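Long-range contacts in nudix Hydrolase, RenU (Mycolicibacterium smegmatis, PDB 6UUF), which probably hydrolyses nucleotide compounds such as NADH, as a magnesium-dependent member of the Nudix hydrolase family: residues Ala15-Arg20 and Thr103-Thr108; Gly25-Ala30 and Trp54-Gly59; Gly34-Val39 and Trp131-Gln136; Ser48-Thr53 and Pro141-Phe146. The protein carries 3 engineered substitutions. All coordinates share one frame; numbering follows the deposited sequence.

The four contacts tie the central mixed sheet of the Nudix fold to itself and to its borders. Contact 2 lies near the middle of the chain and joins strands 23-31 and 54-60; the latter leads into the Nudix box and helix 67-79, the expected catalytic helix of the family. Contact 1 adjoins it through Thr108 O and Gly25 N (2.9 Å). Contact 3 extends the sheet on the far side of the chain's centre from contact 1, their centres about 30 Å apart, and meets contact 2 through Ala30 O and Ala38 N (2.7 Å). Contact 4 covers strand 54-60, where Trp54 O and His143 N approach to 2.8 Å.

Contact 1: Ala15-Arg20 and Thr103-Thr108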
loop_
_atom_site.group_PDB
_atom_site.type_symbol
_atom_site.label_atom_id
_atom_site.label_comp_id
_atom_site.label_asym_id
_atom_site.label_seq_id
_atom_site.Cartn_x
_atom_site.Cartn_y
_atom_site.Cartn_z
ATOM N N ALA A 15 -1.451 22.422 -0.113
ATOM C CA ALA A 15 -1.388 21.430 -1.199
ATOM C C ALA A 15 -2.664 20.581 -1.179
ATOM O O ALA A 15 -3.237 20.310 -0.112
ATOM C CB ALA A 15 -0.164 20.544 -1.065
ATOM N N ARG A 16 -3.107 20.162 -2.355
ATOM C CA ARG A 16 -4.345 19.388 -2.430
ATOM C C ARG A 16 -3.981 17.927 -2.410
ATOM O O ARG A 16 -2.959 17.594 -2.934
ATOM C CB ARG A 16 -5.164 19.724 -3.674
ATOM C CG ARG A 16 -4.553 19.321 -4.985
ATOM C CD ARG A 16 -5.500 19.735 -6.104
ATOM N NE ARG A 16 -5.509 21.171 -6.403
ATOM C CZ ARG A 16 -6.405 21.755 -7.198
ATOM N NH1 ARG A 16 -7.407 21.056 -7.729
ATOM N NH2 ARG A 16 -6.323 23.044 -7.457
ATOM N N PHE A 17 -4.857 17.096 -1.825
ATOM C CA PHE A 17 -4.728 15.651 -1.740
ATOM C C PHE A 17 -5.986 15.034 -2.287
ATOM O O PHE A 17 -7.086 15.485 -1.950
ATOM C CB PHE A 17 -4.635 15.259 -0.297
ATOM C CG PHE A 17 -3.367 15.688 0.359
ATOM C CD1 PHE A 17 -3.182 17.011 0.781
ATOM C CD2 PHE A 17 -2.334 14.788 0.533
ATOM C CE1 PHE A 17 -1.974 17.429 1.345
ATOM C CE2 PHE A 17 -1.139 15.195 1.140
ATOM C CZ PHE A 17 -0.949 16.528 1.525
ATOM N N TRP A 18 -5.847 13.989 -3.081
ATOM C CA TRP A 18 -6.986 13.331 -3.640
ATOM C C TRP A 18 -7.673 12.354 -2.686
ATOM O O TRP A 18 -7.025 11.467 -2.103
ATOM C CB TRP A 18 -6.600 12.550 -4.864
ATOM C CG TRP A 18 -7.816 11.975 -5.465
ATOM C CD1 TRP A 18 -8.214 10.682 -5.425
ATOM C CD2 TRP A 18 -8.830 12.696 -6.146
ATOM N NE1 TRP A 18 -9.403 10.542 -6.071
ATOM C CE2 TRP A 18 -9.817 11.767 -6.516
ATOM C CE3 TRP A 18 -9.001 14.042 -6.481
ATOM C CZ2 TRP A 18 -10.938 12.124 -7.241
ATOM C CZ3 TRP A 18 -10.114 14.411 -7.159
ATOM C CH2 TRP A 18 -11.086 13.451 -7.543
ATOM N N GLY A 19 -8.990 12.493 -2.562
ATOM C CA GLY A 19 -9.795 11.502 -1.865
ATOM C C GLY A 19 -10.224 11.987 -0.498
ATOM O O GLY A 19 -9.447 12.012 0.474
ATOM N N ARG A 20 -11.481 12.370 -0.425
ATOM C CA ARG A 20 -12.044 12.891 0.802
ATOM C C ARG A 20 -11.883 12.023 2.035
ATOM O O ARG A 20 -11.718 12.533 3.140
ATOM C CB ARG A 20 -13.505 13.215 0.560
ATOM C CG ARG A 20 -13.605 14.467 -0.294
ATOM C CD ARG A 20 -14.909 15.193 -0.152
ATOM N NE ARG A 20 -14.749 16.597 -0.537
ATOM C CZ ARG A 20 -14.585 17.638 0.290
ATOM N NH1 ARG A 20 -14.466 18.846 -0.245
ATOM N NH2 ARG A 20 -14.567 17.518 1.622
ATOM N N THR A 103 -10.967 19.454 8.330
ATOM C CA THR A 103 -10.909 18.176 7.620
ATOM C C THR A 103 -9.511 17.552 7.620
ATOM O O THR A 103 -8.514 18.179 7.987
ATOM C CB THR A 103 -11.510 18.263 6.197
ATOM O OG1 THR A 103 -10.936 19.359 5.472
ATOM C CG2 THR A 103 -13.030 18.439 6.288
ATOM N N GLN A 104 -9.477 16.283 7.259
ATOM C CA GLN A 104 -8.282 15.477 7.395
ATOM C C GLN A 104 -8.046 14.622 6.162
ATOM O O GLN A 104 -8.978 14.268 5.415
ATOM C CB GLN A 104 -8.414 14.566 8.604
ATOM C CG GLN A 104 -7.082 14.032 9.086
ATOM C CD GLN A 104 -7.141 13.626 10.535
ATOM O OE1 GLN A 104 -7.975 12.811 10.907
ATOM N NE2 GLN A 104 -6.270 14.200 11.364
ATOM N N TRP A 105 -6.787 14.309 5.941
ATOM C CA TRP A 105 -6.439 13.355 4.936
ATOM C C TRP A 105 -5.461 12.389 5.567
ATOM O O TRP A 105 -4.513 12.796 6.224
ATOM C CB TRP A 105 -5.786 14.046 3.746
ATOM C CG TRP A 105 -5.678 13.162 2.597
ATOM C CD1 TRP A 105 -6.629 12.940 1.651
ATOM C CD2 TRP A 105 -4.589 12.321 2.277
ATOM N NE1 TRP A 105 -6.170 12.058 0.707
ATOM C CE2 TRP A 105 -4.912 11.658 1.075
ATOM C CE3 TRP A 105 -3.339 12.100 2.855
ATOM C CZ2 TRP A 105 -4.057 10.773 0.471
ATOM C CZ3 TRP A 105 -2.495 11.226 2.260
ATOM C CH2 TRP A 105 -2.859 10.558 1.065
ATOM N N THR A 106 -5.668 11.106 5.324
ATOM C CA THR A 106 -4.695 10.125 5.774
ATOM C C THR A 106 -4.429 9.104 4.699
ATOM O O THR A 106 -5.257 8.861 3.772
ATOM C CB THR A 106 -5.250 9.370 6.995
ATOM O OG1 THR A 106 -6.509 8.811 6.622
ATOM C CG2 THR A 106 -5.437 10.276 8.175
ATOM N N TYR A 107 -3.282 8.467 4.868
ATOM C CA TYR A 107 -2.922 7.278 4.149
ATOM C C TYR A 107 -2.754 6.181 5.188
ATOM O O TYR A 107 -1.943 6.351 6.147
ATOM C CB TYR A 107 -1.576 7.442 3.408
ATOM C CG TYR A 107 -1.268 6.277 2.497
ATOM C CD1 TYR A 107 -0.724 5.095 2.986
ATOM C CD2 TYR A 107 -1.502 6.358 1.132
ATOM C CE1 TYR A 107 -0.473 4.020 2.161
ATOM C CE2 TYR A 107 -1.195 5.302 0.280
ATOM C CZ TYR A 107 -0.701 4.138 0.803
ATOM O OH TYR A 107 -0.437 3.110 -0.048
ATOM N N THR A 108 -3.410 5.051 4.926
ATOM C CA THR A 108 -3.398 3.913 5.797
ATOM C C THR A 108 -2.793 2.724 5.086
ATOM O O THR A 108 -3.291 2.262 4.047
ATOM C CB THR A 108 -4.804 3.553 6.268
ATOM O OG1 THR A 108 -5.368 4.639 6.985
ATOM C CG2 THR A 108 -4.781 2.350 7.205
HETATM O O HOH W 1 -10.176 11.932 5.343
#
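Phe17 turns its CG beside its backbone N (chi1 -69°) and Trp105 turns its CG anti to its own (chi1 -168°), and the two side chains meet at about a right angle. Phe17 CB sits squarely over the five-membered ring of the indole, 3.6 Å from its centroid, a CH-pi contact. Farther out, Phe17 CD2 lies over the same face toward its rim, with Trp105 CE3 3.7 Å away. The two aromatic rings meet obliquely, with planes at 37°. At the pyrrole edge, Trp105 NE1 donates a hydrogen bond of 3.0 Å to Trp18 O, which lies near the indole plane, while the donor stands well above the plane of that carbonyl. Gly19 O also reaches this edge, 3.2 Å from Trp105 CD1; the backbone angles of Gly19 themselves call for glycine. An alanine in place of Trp105 would probably leave Trp18 O without this N-H and strip Phe17 of the flat surface it rests on. Beyond the indole a water spans the two backbones, donating to Arg20 O (2.8 Å) and to Gln104 O (2.6 Å). Strand 16-18 pairs with strand 8-10, and Trp105 also packs on Ala23 of strand 23-31. The arrangement is that of an N-terminal beta hairpin docked onto strand 104-113 of the Nudix sheet by the Phe17-Trp105 contact, the indole N-H and a bridging water.

Contact 2: Gly25-Ala30 and Trp54-Gly59; sequences GLLLRA and WALPGG
Leu56 and Leu27 pack together where strand 23-31 runs antiparallel to the interrupted strand 54-60 in the mixed sheet of the Nudix fold. Leu56 can be followed outward atom by atom. Its CB, directed at the opposite strand, rests 3.5 Å from Leu26 O. With CG anti to the carbonyl carbon (chi1 -51°), the chain stays alongside that oxygen, Leu56 CG lying 4.0 Å from Leu26 O. There it forks: Leu56 CD1 reaches Leu27 CB at 4.2 Å, while Leu56 CD2, still near Leu26 O, touches Leu27 CD1 at 3.8 Å, the two side chains crossing obliquely. Thr109 and Leu41 of adjoining strands and Phe146 of helix 144-158 add to the apolar surroundings. An alanine in place of Leu56 would probably open a gap beside Leu27 and leave its CD1 without this methyl neighbour. Pro57 also takes part, its CD coming to 3.5 Å from Leu26 O. Farther along, Gly25 and Gly58 form a non-hydrogen-bonded pair so close that a side chain on Gly58 would run into Gly25 CA. Gly59 then opens the Nudix box sequence. Pro57 joins the pairing through its carbonyl: Leu26 N donates to Pro57 O at 2.9 Å, nearly straight at 163°, with the donor almost on the line of the C=O bond.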
loop_
_atom_site.group_PDB
_atom_site.type_symbol
_atom_site.label_atom_id
_atom_site.label_comp_id
_atom_site.label_asym_id
_atom_site.label_seq_id
_atom_site.Cartn_x
_atom_site.Cartn_y
_atom_site.Cartn_z
ATOM N N GLY A 25 -3.267 1.590 1.196
ATOM C CA GLY A 25 -2.458 0.677 0.383
ATOM C C GLY A 25 -2.202 -0.640 1.076
ATOM O O GLY A 25 -2.130 -0.676 2.313
ATOM N N LEU A 26 -2.034 -1.703 0.273
ATOM C CA LEU A 26 -1.752 -3.018 0.780
ATOM C C LEU A 26 -0.280 -3.329 0.811
ATOM O O LEU A 26 0.357 -3.358 -0.226
ATOM C CB LEU A 26 -2.447 -4.055 -0.071
ATOM C CG LEU A 26 -2.668 -5.380 0.635
ATOM C CD1 LEU A 26 -3.549 -5.287 1.872
ATOM C CD2 LEU A 26 -3.281 -6.314 -0.403
ATOM N N LEU A 27 0.243 -3.597 2.003
ATOM C CA LEU A 27 1.575 -4.184 2.195
ATOM C C LEU A 27 1.398 -5.663 2.397
ATOM O O LEU A 27 1.170 -6.132 3.519
ATOM C CB LEU A 27 2.260 -3.545 3.407
ATOM C CG LEU A 27 3.639 -4.040 3.813
ATOM C CD1 LEU A 27 4.527 -4.006 2.598
ATOM C CD2 LEU A 27 4.243 -3.109 4.877
ATOM N N LEU A 28 1.446 -6.396 1.299
ATOM C CA LEU A 28 1.224 -7.830 1.299
ATOM C C LEU A 28 2.568 -8.570 1.445
ATOM O O LEU A 28 3.457 -8.371 0.626
ATOM C CB LEU A 28 0.566 -8.262 0.007
ATOM C CG LEU A 28 0.252 -9.761 -0.085
ATOM C CD1 LEU A 28 -0.633 -10.276 1.070
ATOM C CD2 LEU A 28 -0.447 -9.988 -1.408
ATOM N N ARG A 29 2.675 -9.430 2.459
ATOM C CA ARG A 29 3.887 -10.191 2.767
ATOM C C ARG A 29 3.742 -11.623 2.366
ATOM O O ARG A 29 2.647 -12.187 2.484
ATOM C CB ARG A 29 4.234 -10.127 4.241
ATOM C CG ARG A 29 4.260 -8.700 4.799
ATOM C CD ARG A 29 4.582 -8.705 6.293
ATOM N NE ARG A 29 3.600 -9.455 7.101
ATOM C CZ ARG A 29 3.736 -9.693 8.403
ATOM N NH1 ARG A 29 4.822 -9.279 9.079
ATOM N NH2 ARG A 29 2.792 -10.373 9.031
ATOM N N ALA A 30 4.833 -12.207 1.867
ATOM C CA ALA A 30 4.883 -13.656 1.588
ATOM C C ALA A 30 6.227 -14.288 1.927
ATOM O O ALA A 30 7.263 -13.676 1.743
ATOM C CB ALA A 30 4.500 -13.984 0.147
ATOM N N TRP A 54 8.521 3.062 -6.881
ATOM C CA TRP A 54 7.876 1.868 -6.319
ATOM C C TRP A 54 7.073 2.237 -5.091
ATOM O O TRP A 54 7.519 3.037 -4.267
ATOM C CB TRP A 54 8.936 0.829 -5.930
ATOM C CG TRP A 54 9.681 0.269 -7.081
ATOM C CD1 TRP A 54 10.790 0.806 -7.695
ATOM C CD2 TRP A 54 9.350 -0.907 -7.804
ATOM N NE1 TRP A 54 11.177 -0.001 -8.734
ATOM C CE2 TRP A 54 10.314 -1.059 -8.821
ATOM C CE3 TRP A 54 8.329 -1.856 -7.688
ATOM C CZ2 TRP A 54 10.297 -2.126 -9.716
ATOM C CZ3 TRP A 54 8.316 -2.938 -8.564
ATOM C CH2 TRP A 54 9.295 -3.066 -9.571
ATOM N N ALA A 55 5.898 1.651 -4.954
ATOM C CA ALA A 55 5.052 1.910 -3.752
ATOM C C ALA A 55 4.105 0.749 -3.604
ATOM O O ALA A 55 4.310 -0.281 -4.270
ATOM C CB ALA A 55 4.313 3.233 -3.877
ATOM N N LEU A 56 3.112 0.880 -2.721
ATOM C CA LEU A 56 2.156 -0.204 -2.496
ATOM C C LEU A 56 1.018 -0.002 -3.463
ATOM O O LEU A 56 0.703 1.138 -3.770
ATOM C CB LEU A 56 1.652 -0.181 -1.096
ATOM C CG LEU A 56 2.743 -0.125 -0.010
ATOM C CD1 LEU A 56 2.097 0.075 1.346
ATOM C CD2 LEU A 56 3.590 -1.384 -0.018
ATOM N N PRO A 57 0.397 -1.099 -3.942
ATOM C CA PRO A 57 -0.867 -0.936 -4.652
ATOM C C PRO A 57 -1.893 -0.393 -3.680
ATOM O O PRO A 57 -1.959 -0.859 -2.525
ATOM C CB PRO A 57 -1.266 -2.348 -5.067
ATOM C CG PRO A 57 -0.288 -3.272 -4.446
ATOM C CD PRO A 57 0.642 -2.494 -3.570
ATOM N N GLY A 58 -2.585 0.655 -4.095
ATOM C CA GLY A 58 -3.512 1.323 -3.197
ATOM C C GLY A 58 -4.471 2.194 -3.979
ATOM O O GLY A 58 -4.356 2.328 -5.173
ATOM N N GLY A 59 -5.411 2.808 -3.295
ATOM C CA GLY A 59 -6.163 3.845 -3.953
ATOM C C GLY A 59 -6.977 4.558 -2.924
ATOM O O GLY A 59 -6.761 4.388 -1.718
#

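Contact 3: Gly34-Val39 and Trp131-Gln136; sequences GGAAAV and WVLEDQ
Val39 and Val132 clasp each other by two backbone bonds: Val39 N gives to Val132 O at 2.8 Å, and Val132 N returns a bond to Val39 O of the same length. A third bond follows two residues on, Glu134 N donating to Ala37 O at 3.0 Å in an almost perfectly straight line (179°). Between them, Ala38 and Leu133 form the non-hydrogen-bonded pair, and Ala38 CA gives a C-H contact to Val132 O at 3.3 Å. The short strands run antiparallel with a marked twist, 135° between their directions. Around this backbone core the side chains close in. Glu134 carries its CG beside the backbone N (chi1 -82°), where it packs 3.8 Å from Val39 CG1, the two side chains crossing at about a right angle. The extended chain then brings Glu134 OE1 tightly against Ala37 CB at 3.2 Å; the other oxygen, OE2, has a weak hydrogen bond with Thr157 OG1. Trp131 brings the rim of its six-membered ring against the backbone of 38-39, CE3 lying 3.5 Å from Val39 C, with Ala38 O at the edge near the ring plane. Its NE1 hydrogen-bonds to Leu118 O, which would help hold the rotation of the indole as it packs on Leu28 and Ala30. Leu133 CD2 closes the other end against Ala36 CB at 4.2 Å. The chemistry thus implies a pairing held mainly by main-chain bonds and flanked by apolar contacts, with one oxygen of the Glu134 carboxylate reaching a weak partner, Thr157, beyond the two strands.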
loop_
_atom_site.group_PDB
_atom_site.type_symbol
_atom_site.label_atom_id
_atom_site.label_comp_id
_atom_site.label_asym_id
_atom_site.label_seq_id
_atom_site.Cartn_x
_atom_site.Cartn_y
_atom_site.Cartn_z
ATOM N N GLY A 34 13.283 -19.917 0.652
ATOM C CA GLY A 34 14.339 -19.511 1.594
ATOM C C GLY A 34 13.876 -19.325 3.025
ATOM O O GLY A 34 14.596 -19.651 3.963
ATOM N N GLY A 35 12.676 -18.779 3.183
ATOM C CA GLY A 35 12.019 -18.668 4.479
ATOM C C GLY A 35 11.871 -17.218 4.876
ATOM O O GLY A 35 11.044 -16.897 5.723
ATOM N N ALA A 36 12.677 -16.341 4.279
ATOM C CA ALA A 36 12.576 -14.896 4.515
ATOM C C ALA A 36 11.308 -14.300 3.878
ATOM O O ALA A 36 10.682 -14.881 2.965
ATOM C CB ALA A 36 13.814 -14.191 3.977
ATOM N N ALA A 37 10.973 -13.112 4.340
ATOM C CA ALA A 37 9.776 -12.442 3.918
ATOM C C ALA A 37 9.979 -11.560 2.658
ATOM O O ALA A 37 10.893 -10.750 2.617
ATOM C CB ALA A 37 9.276 -11.602 5.061
ATOM N N ALA A 38 9.104 -11.708 1.660
ATOM C CA ALA A 38 8.999 -10.725 0.586
ATOM C C ALA A 38 7.739 -9.866 0.669
ATOM O O ALA A 38 6.748 -10.278 1.222
ATOM C CB ALA A 38 9.071 -11.402 -0.782
ATOM N N VAL A 39 7.786 -8.673 0.075
ATOM C CA VAL A 39 6.607 -7.833 -0.067
ATOM C C VAL A 39 6.330 -7.504 -1.535
ATOM O O VAL A 39 7.231 -7.445 -2.378
ATOM C CB VAL A 39 6.675 -6.554 0.827
ATOM C CG1 VAL A 39 6.917 -6.951 2.285
ATOM C CG2 VAL A 39 7.757 -5.619 0.391
ATOM N N TRP A 131 7.696 -9.067 -6.314
ATOM C CA TRP A 131 7.951 -9.523 -4.981
ATOM C C TRP A 131 9.362 -9.128 -4.651
ATOM O O TRP A 131 10.267 -9.413 -5.430
ATOM C CB TRP A 131 7.745 -11.020 -4.907
ATOM C CG TRP A 131 6.304 -11.388 -4.906
ATOM C CD1 TRP A 131 5.570 -11.888 -5.956
ATOM C CD2 TRP A 131 5.407 -11.269 -3.807
ATOM N NE1 TRP A 131 4.279 -12.099 -5.560
ATOM C CE2 TRP A 131 4.139 -11.737 -4.254
ATOM C CE3 TRP A 131 5.551 -10.821 -2.471
ATOM C CZ2 TRP A 131 3.008 -11.758 -3.424
ATOM C CZ3 TRP A 131 4.446 -10.857 -1.635
ATOM C CH2 TRP A 131 3.176 -11.326 -2.114
ATOM N N VAL A 132 9.555 -8.444 -3.532
ATOM C CA VAL A 132 10.885 -7.876 -3.174
ATOM C C VAL A 132 11.204 -8.278 -1.745
ATOM O O VAL A 132 10.409 -8.076 -0.847
ATOM C CB VAL A 132 10.887 -6.348 -3.273
ATOM C CG1 VAL A 132 12.203 -5.723 -2.789
ATOM C CG2 VAL A 132 10.608 -5.935 -4.712
ATOM N N LEU A 133 12.350 -8.884 -1.518
ATOM C CA LEU A 133 12.740 -9.208 -0.142
ATOM C C LEU A 133 12.663 -7.941 0.718
ATOM O O LEU A 133 13.088 -6.892 0.268
ATOM C CB LEU A 133 14.132 -9.825 -0.083
ATOM C CG LEU A 133 14.193 -11.253 -0.632
ATOM C CD1 LEU A 133 15.638 -11.691 -0.854
ATOM C CD2 LEU A 133 13.477 -12.224 0.274
ATOM N N GLU A 134 12.055 -8.060 1.904
ATOM C CA GLU A 134 11.943 -6.961 2.845
ATOM C C GLU A 134 13.217 -6.164 3.069
ATOM O O GLU A 134 13.183 -4.946 3.098
ATOM C CB GLU A 134 11.509 -7.489 4.210
ATOM C CG GLU A 134 10.040 -7.735 4.376
ATOM C CD GLU A 134 9.658 -7.887 5.852
ATOM O OE1 GLU A 134 10.172 -8.857 6.485
ATOM O OE2 GLU A 134 8.877 -7.026 6.371
ATOM N N ASP A 135 14.338 -6.857 3.227
ATOM C CA ASP A 135 15.669 -6.213 3.379
ATOM C C ASP A 135 16.130 -5.446 2.151
ATOM O O ASP A 135 17.056 -4.617 2.244
ATOM C CB ASP A 135 16.756 -7.266 3.701
ATOM C CG ASP A 135 16.628 -7.844 5.113
ATOM O OD1 ASP A 135 16.387 -7.092 6.082
ATOM O OD2 ASP A 135 16.792 -9.072 5.266
ATOM N N GLN A 136 15.548 -5.758 0.986
ATOM C CA GLN A 136 15.939 -5.101 -0.270
ATOM C C GLN A 136 14.978 -4.026 -0.760
ATOM O O GLN A 136 15.299 -3.322 -1.727
ATOM C CB GLN A 136 16.165 -6.154 -1.345
ATOM C CG GLN A 136 17.284 -7.100 -0.926
ATOM C CD GLN A 136 17.906 -7.801 -2.083
ATOM O OE1 GLN A 136 19.118 -7.663 -2.287
ATOM N NE2 GLN A 136 17.086 -8.533 -2.887
#

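Contact 4: Ser48-Thr53 and Pro141-Phe146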
loop_
_atom_site.group_PDB
_atom_site.type_symbol
_atom_site.label_atom_id
_atom_site.label_comp_id
_atom_site.label_asym_id
_atom_site.label_seq_id
_atom_site.Cartn_x
_atom_site.Cartn_y
_atom_site.Cartn_z
ATOM N N SER A 48 1.263 7.908 -14.425
ATOM C CA SER A 48 0.565 8.009 -13.124
ATOM C C SER A 48 1.359 8.842 -12.104
ATOM O O SER A 48 2.552 9.196 -12.336
ATOM C CB SER A 48 0.238 6.613 -12.544
ATOM O OG SER A 48 1.385 5.955 -12.000
ATOM N N HIS A 49 0.679 9.141 -10.988
ATOM C CA HIS A 49 1.241 9.921 -9.856
ATOM C C HIS A 49 2.536 9.282 -9.347
ATOM O O HIS A 49 2.547 8.142 -8.845
ATOM C CB HIS A 49 0.212 10.070 -8.701
ATOM C CG HIS A 49 0.624 11.028 -7.618
ATOM N ND1 HIS A 49 1.295 10.624 -6.479
ATOM C CD2 HIS A 49 0.429 12.365 -7.486
ATOM C CE1 HIS A 49 1.517 11.676 -5.708
ATOM N NE2 HIS A 49 1.009 12.745 -6.300
ATOM N N GLN A 50 3.630 10.021 -9.509
ATOM C CA GLN A 50 4.946 9.582 -9.095
ATOM C C GLN A 50 5.375 8.319 -9.888
ATOM O O GLN A 50 5.931 7.368 -9.331
ATOM C CB GLN A 50 4.954 9.378 -7.569
ATOM C CG GLN A 50 6.183 9.927 -6.878
ATOM C CD GLN A 50 6.106 11.419 -6.656
ATOM O OE1 GLN A 50 5.494 11.884 -5.692
ATOM N NE2 GLN A 50 6.733 12.176 -7.536
ATOM N N GLY A 51 5.098 8.332 -11.197
ATOM C CA GLY A 51 5.550 7.284 -12.121
ATOM C C GLY A 51 7.071 7.191 -12.184
ATOM O O GLY A 51 7.753 8.218 -12.147
ATOM N N GLY A 52 7.593 5.961 -12.268
ATOM C CA GLY A 52 9.036 5.689 -12.134
ATOM C C GLY A 52 9.465 5.207 -10.744
ATOM O O GLY A 52 10.594 4.748 -10.556
ATOM N N THR A 53 8.583 5.298 -9.754
ATOM C CA THR A 53 8.944 4.855 -8.397
ATOM C C THR A 53 8.119 3.663 -7.994
ATOM O O THR A 53 7.142 3.326 -8.652
ATOM C CB THR A 53 8.753 5.973 -7.370
ATOM O OG1 THR A 53 7.369 6.338 -7.340
ATOM C CG2 THR A 53 9.635 7.196 -7.720
ATOM N N PRO A 141 14.157 2.758 -5.909
ATOM C CA PRO A 141 13.657 4.134 -5.953
ATOM C C PRO A 141 12.208 4.157 -5.514
ATOM O O PRO A 141 11.325 3.738 -6.257
ATOM C CB PRO A 141 13.817 4.529 -7.440
ATOM C CG PRO A 141 13.766 3.235 -8.190
ATOM C CD PRO A 141 14.254 2.158 -7.271
ATOM N N LEU A 142 11.982 4.558 -4.276
ATOM C CA LEU A 142 10.671 4.443 -3.659
ATOM C C LEU A 142 9.884 5.723 -3.843
ATOM O O LEU A 142 10.451 6.826 -3.894
ATOM C CB LEU A 142 10.794 4.134 -2.157
ATOM C CG LEU A 142 11.402 2.783 -1.764
ATOM C CD1 LEU A 142 11.407 2.600 -0.251
ATOM C CD2 LEU A 142 10.688 1.622 -2.444
ATOM N N HIS A 143 8.563 5.575 -3.919
ATOM C CA HIS A 143 7.671 6.725 -3.799
ATOM C C HIS A 143 8.069 7.495 -2.504
ATOM O O HIS A 143 8.202 6.881 -1.455
ATOM C CB HIS A 143 6.222 6.235 -3.728
ATOM C CG HIS A 143 5.229 7.348 -3.667
ATOM N ND1 HIS A 143 5.060 8.129 -2.548
ATOM C CD2 HIS A 143 4.393 7.850 -4.603
ATOM C CE1 HIS A 143 4.147 9.049 -2.783
ATOM N NE2 HIS A 143 3.734 8.910 -4.028
ATOM N N PRO A 144 8.306 8.811 -2.577
ATOM C CA PRO A 144 8.870 9.510 -1.396
ATOM C C PRO A 144 8.025 9.449 -0.136
ATOM O O PRO A 144 8.580 9.570 0.937
ATOM C CB PRO A 144 8.990 10.973 -1.855
ATOM C CG PRO A 144 8.183 11.076 -3.109
ATOM C CD PRO A 144 8.237 9.704 -3.747
ATOM N N GLY A 145 6.694 9.383 -0.279
ATOM C CA GLY A 145 5.749 9.100 0.834
ATOM C C GLY A 145 5.929 7.735 1.486
ATOM O O GLY A 145 6.049 7.601 2.699
ATOM N N PHE A 146 6.000 6.716 0.650
ATOM C CA PHE A 146 6.311 5.384 1.106
ATOM C C PHE A 146 7.693 5.297 1.774
ATOM O O PHE A 146 7.824 4.764 2.854
ATOM C CB PHE A 146 6.249 4.442 -0.082
ATOM C CG PHE A 146 6.466 3.049 0.269
ATOM C CD1 PHE A 146 5.709 2.448 1.270
ATOM C CD2 PHE A 146 7.428 2.304 -0.393
ATOM C CE1 PHE A 146 5.882 1.115 1.579
ATOM C CE2 PHE A 146 7.611 0.951 -0.080
ATOM C CZ PHE A 146 6.846 0.356 0.915
#
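Pro141 meets Thr53 first: its carbonyl O takes a C-H contact from Thr53 CA at 3.4 Å, and its ring lies by Gly52 O. Thr53 is itself braced within its loop of two type II turns, its OG1 donating to Gln50 O at 2.7 Å. Leu142 turns its side chain from the loop, offering its backbone to Thr53. His143 carries most of the contact. Its N lies 3.5 Å from Thr53 CB; CG stands anti to the backbone N (chi1 -177°), and the ring beyond it meets Gln50, whose CB is 3.4 Å from His143 CD2. The ring also meets that of His49 rim to rim, His143 NE2 lying 3.9 Å from His49 ND1. His143 is the N-cap of helix 144-158, its ND1 accepting a weak bond from Gly145 N. Pro144, in the first turn, meets Gln50 tip to tip, with its CD 3.8 Å from Gln50 CG. Phe146 turns inward onto Leu56. Trp54 pairs by backbone hydrogen bonds with both Pro141 and His143, so the start of helix 144-158 is seated between the loop after strand 37-44 and strand 54-60.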